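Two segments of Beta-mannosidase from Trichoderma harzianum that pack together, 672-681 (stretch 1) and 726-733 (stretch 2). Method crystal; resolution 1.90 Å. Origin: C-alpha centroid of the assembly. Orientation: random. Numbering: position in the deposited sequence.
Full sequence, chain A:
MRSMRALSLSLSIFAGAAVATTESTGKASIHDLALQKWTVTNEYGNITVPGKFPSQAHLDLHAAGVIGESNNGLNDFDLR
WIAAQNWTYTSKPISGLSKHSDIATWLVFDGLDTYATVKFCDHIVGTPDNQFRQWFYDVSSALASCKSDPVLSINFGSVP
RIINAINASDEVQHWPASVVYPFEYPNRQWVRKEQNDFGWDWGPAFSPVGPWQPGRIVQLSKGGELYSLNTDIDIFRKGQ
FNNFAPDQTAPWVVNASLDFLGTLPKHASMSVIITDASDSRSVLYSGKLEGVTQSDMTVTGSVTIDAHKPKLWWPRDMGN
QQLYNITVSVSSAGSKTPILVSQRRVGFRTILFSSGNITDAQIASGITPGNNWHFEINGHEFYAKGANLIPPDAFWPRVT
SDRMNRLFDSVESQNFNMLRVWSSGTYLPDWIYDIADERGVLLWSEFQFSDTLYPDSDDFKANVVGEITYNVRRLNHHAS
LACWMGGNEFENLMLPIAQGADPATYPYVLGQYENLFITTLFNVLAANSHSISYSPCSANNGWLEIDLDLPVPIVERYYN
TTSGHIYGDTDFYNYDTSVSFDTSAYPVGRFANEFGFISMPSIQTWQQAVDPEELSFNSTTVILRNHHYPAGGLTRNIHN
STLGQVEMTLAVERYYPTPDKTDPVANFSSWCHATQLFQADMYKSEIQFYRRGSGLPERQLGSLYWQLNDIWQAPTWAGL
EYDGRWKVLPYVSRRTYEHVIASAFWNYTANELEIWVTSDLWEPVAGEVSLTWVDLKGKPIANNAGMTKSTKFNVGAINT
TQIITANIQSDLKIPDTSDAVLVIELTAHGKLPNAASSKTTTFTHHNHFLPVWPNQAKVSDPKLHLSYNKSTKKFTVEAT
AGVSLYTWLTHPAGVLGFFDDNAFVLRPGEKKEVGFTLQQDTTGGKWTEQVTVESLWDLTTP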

# COMPACT_ATOMS: atom_id res chain seq x y z
N CYS A 672 16.23 1.59 9.64
CA CYS A 672 15.25 1.42 10.71
C CYS A 672 15.78 0.63 11.93
O CYS A 672 15.44 0.93 13.06
CB CYS A 672 13.96 0.76 10.17
SG CYS A 672 12.98 1.88 9.13
N HIS A 673 16.59 -0.40 11.67
CA HIS A 673 17.11 -1.30 12.69
C HIS A 673 18.21 -0.62 13.51
O HIS A 673 18.24 -0.78 14.72
CB HIS A 673 17.62 -2.55 12.01
CG HIS A 673 18.14 -3.59 12.94
ND1 HIS A 673 17.36 -4.17 13.90
CD2 HIS A 673 19.35 -4.17 13.05
CE1 HIS A 673 18.07 -5.06 14.58
NE2 HIS A 673 19.28 -5.08 14.07
N ALA A 674 19.06 0.18 12.87
CA ALA A 674 20.09 0.95 13.64
C ALA A 674 19.50 1.92 14.65
O ALA A 674 20.09 2.10 15.75
CB ALA A 674 21.05 1.67 12.69
N THR A 675 18.41 2.61 14.28
CA THR A 675 17.71 3.50 15.22
C THR A 675 17.23 2.71 16.41
O THR A 675 17.28 3.19 17.55
CB THR A 675 16.56 4.33 14.60
OG1 THR A 675 15.44 3.48 14.24
CG2 THR A 675 17.02 5.10 13.39
N GLN A 676 16.78 1.46 16.18
CA GLN A 676 16.33 0.60 17.26
C GLN A 676 17.46 0.15 18.17
O GLN A 676 17.24 -0.06 19.32
CB GLN A 676 15.64 -0.66 16.71
CG GLN A 676 14.32 -0.32 16.11
CD GLN A 676 13.52 -1.54 15.78
OE1 GLN A 676 13.79 -2.64 16.25
NE2 GLN A 676 12.46 -1.34 15.04
N LEU A 677 18.66 -0.03 17.63
CA LEU A 677 19.79 -0.47 18.42
C LEU A 677 20.17 0.63 19.39
O LEU A 677 20.57 0.34 20.54
CB LEU A 677 20.99 -0.79 17.54
CG LEU A 677 20.90 -2.01 16.59
CD1 LEU A 677 22.20 -2.12 15.83
CD2 LEU A 677 20.61 -3.31 17.35
N PHE A 678 20.10 1.86 18.90
CA PHE A 678 20.50 3.02 19.75
C PHE A 678 19.49 3.15 20.90
O PHE A 678 19.88 3.22 22.04
CB PHE A 678 20.55 4.32 18.95
CG PHE A 678 20.69 5.51 19.82
CD1 PHE A 678 21.93 5.91 20.26
CD2 PHE A 678 19.58 6.17 20.26
CE1 PHE A 678 22.07 6.98 21.12
CE2 PHE A 678 19.70 7.22 21.13
CZ PHE A 678 20.95 7.64 21.56
N GLN A 679 18.18 3.07 20.58
CA GLN A 679 17.12 3.14 21.60
C GLN A 679 17.27 2.04 22.63
O GLN A 679 17.09 2.31 23.81
CB GLN A 679 15.72 3.03 20.96
CG GLN A 679 14.51 3.21 21.88
CD GLN A 679 13.24 2.62 21.22
OE1 GLN A 679 13.38 1.70 20.46
NE2 GLN A 679 12.07 3.09 21.56
N ALA A 680 17.48 0.79 22.20
CA ALA A 680 17.63 -0.33 23.14
C ALA A 680 18.79 -0.08 24.12
O ALA A 680 18.65 -0.26 25.33
CB ALA A 680 17.89 -1.58 22.41
N ASP A 681 19.91 0.28 23.56
CA ASP A 681 21.14 0.43 24.33
C ASP A 681 21.00 1.60 25.31
O ASP A 681 21.51 1.53 26.43
CB ASP A 681 22.34 0.59 23.39
CG ASP A 681 22.92 -0.76 22.90
OD1 ASP A 681 22.60 -1.80 23.50
OD2 ASP A 681 23.69 -0.78 21.89
N TRP A 726 7.88 -6.95 18.26
CA TRP A 726 8.96 -6.45 19.11
C TRP A 726 10.05 -5.71 18.32
O TRP A 726 10.61 -6.24 17.38
CB TRP A 726 9.57 -7.62 19.84
CG TRP A 726 8.73 -8.15 20.93
CD1 TRP A 726 7.40 -8.22 20.96
CD2 TRP A 726 9.18 -8.66 22.19
NE1 TRP A 726 6.95 -8.77 22.14
CE2 TRP A 726 8.03 -9.05 22.91
CE3 TRP A 726 10.43 -8.88 22.75
CZ2 TRP A 726 8.10 -9.59 24.18
CZ3 TRP A 726 10.50 -9.44 24.01
CH2 TRP A 726 9.33 -9.76 24.73
N LYS A 727 10.37 -4.50 18.76
CA LYS A 727 11.59 -3.84 18.39
C LYS A 727 12.73 -4.55 19.10
O LYS A 727 12.52 -5.57 19.76
CB LYS A 727 11.57 -2.36 18.82
CG LYS A 727 10.48 -1.53 18.15
CD LYS A 727 10.76 -0.03 18.26
CE LYS A 727 9.60 0.79 17.69
NZ LYS A 727 9.66 2.27 17.86
N VAL A 728 13.94 -3.99 18.95
CA VAL A 728 15.10 -4.43 19.69
C VAL A 728 14.90 -4.13 21.19
O VAL A 728 15.30 -4.94 22.01
CB VAL A 728 16.41 -3.80 19.19
CG1 VAL A 728 17.61 -4.23 20.02
CG2 VAL A 728 16.66 -4.18 17.75
N LEU A 729 14.26 -3.01 21.53
CA LEU A 729 14.11 -2.57 22.93
C LEU A 729 13.59 -3.61 23.94
O LEU A 729 14.18 -3.84 24.98
CB LEU A 729 13.22 -1.33 23.01
CG LEU A 729 12.81 -0.87 24.41
CD1 LEU A 729 14.02 -0.53 25.27
CD2 LEU A 729 11.92 0.34 24.21
N PRO A 730 12.47 -4.23 23.65
CA PRO A 730 11.89 -5.17 24.62
C PRO A 730 12.74 -6.39 24.89
O PRO A 730 12.56 -6.98 25.95
CB PRO A 730 10.50 -5.54 23.98
CG PRO A 730 10.61 -5.11 22.58
CD PRO A 730 11.57 -3.94 22.54
N TYR A 731 13.55 -6.83 23.92
CA TYR A 731 14.50 -7.93 24.11
C TYR A 731 15.57 -7.54 25.09
O TYR A 731 15.97 -8.34 25.96
CB TYR A 731 15.13 -8.33 22.79
CG TYR A 731 14.19 -9.10 21.88
CD1 TYR A 731 13.82 -10.40 22.19
CD2 TYR A 731 13.67 -8.52 20.74
CE1 TYR A 731 12.95 -11.10 21.36
CE2 TYR A 731 12.81 -9.23 19.91
CZ TYR A 731 12.46 -10.52 20.25
OH TYR A 731 11.62 -11.25 19.41
N VAL A 732 16.08 -6.32 24.97
CA VAL A 732 17.09 -5.77 25.91
C VAL A 732 16.59 -5.41 27.34
O VAL A 732 17.23 -5.73 28.34
CB VAL A 732 17.78 -4.54 25.30
CG1 VAL A 732 18.86 -4.02 26.24
CG2 VAL A 732 18.43 -4.93 23.97
N SER A 733 15.43 -4.76 27.41
CA SER A 733 14.76 -4.49 28.68
C SER A 733 14.35 -5.79 29.42
O SER A 733 14.44 -5.85 30.63
CB SER A 733 13.61 -3.52 28.43
OG SER A 733 12.55 -4.09 27.67
O HOH W 1 14.48 -0.51 19.86

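The most unusual feature of this contact is that two amide nitrogens of stretch 2, near the start of the second helix, are met by polar groups from the helix of stretch 1, one directly and one through a water. Amides at the beginning of a helix lack the carbonyl partners that a preceding turn would supply, so they are free to bond side chains or water. Val 728 N donates to Gln 676 OE1 at 3.0 Å, the one direct hydrogen bond between the stretches. Glutamine suits this place because its m, t side chain is long enough to carry a carbonyl oxygen across the gap, while its NE2 is satisfied elsewhere in the structure. Water 1 serves the next amide: it accepts a weak bond from Leu 729 N (3.0 Å to the water oxygen) and donates to Gln 676 O at 2.8 Å and Gln 679 OE1 at 2.5 Å.

The helices run in roughly the same direction, at 26°, and their axes approach to 8.7 Å. Such closeness goes with a small residue at the crossing: the CA atoms of Ala 680 and Leu 729 lie 4.2 Å apart. The methyl of Ala 680 points toward stretch 2, where its CB packs 3.6 Å from Val 728 CG1 and 3.7 Å from Val 732 CG2. These two valines lie one helical turn apart in sequence, and their compact branched side chains both reach the same alanine.

Val 728 is the most heavily covered residue. Its CG2 lies 3.6 Å from His 673 CE1, and CG1 and CG2 of Val 728 are each 4.1 Å from Leu 677 CD2, so both branches are used. Away from the valine, the aliphatic part of Lys 727 runs past Gln 679, with Lys 727 CD 3.8 Å from Gln 679 OE1, while its ammonium group bonds elsewhere in the structure. Leu 729 CD2 makes a van der Waals contact with Gln 679 NE2 at 3.8 Å, an amide hydrogen-bonded elsewhere in the structure.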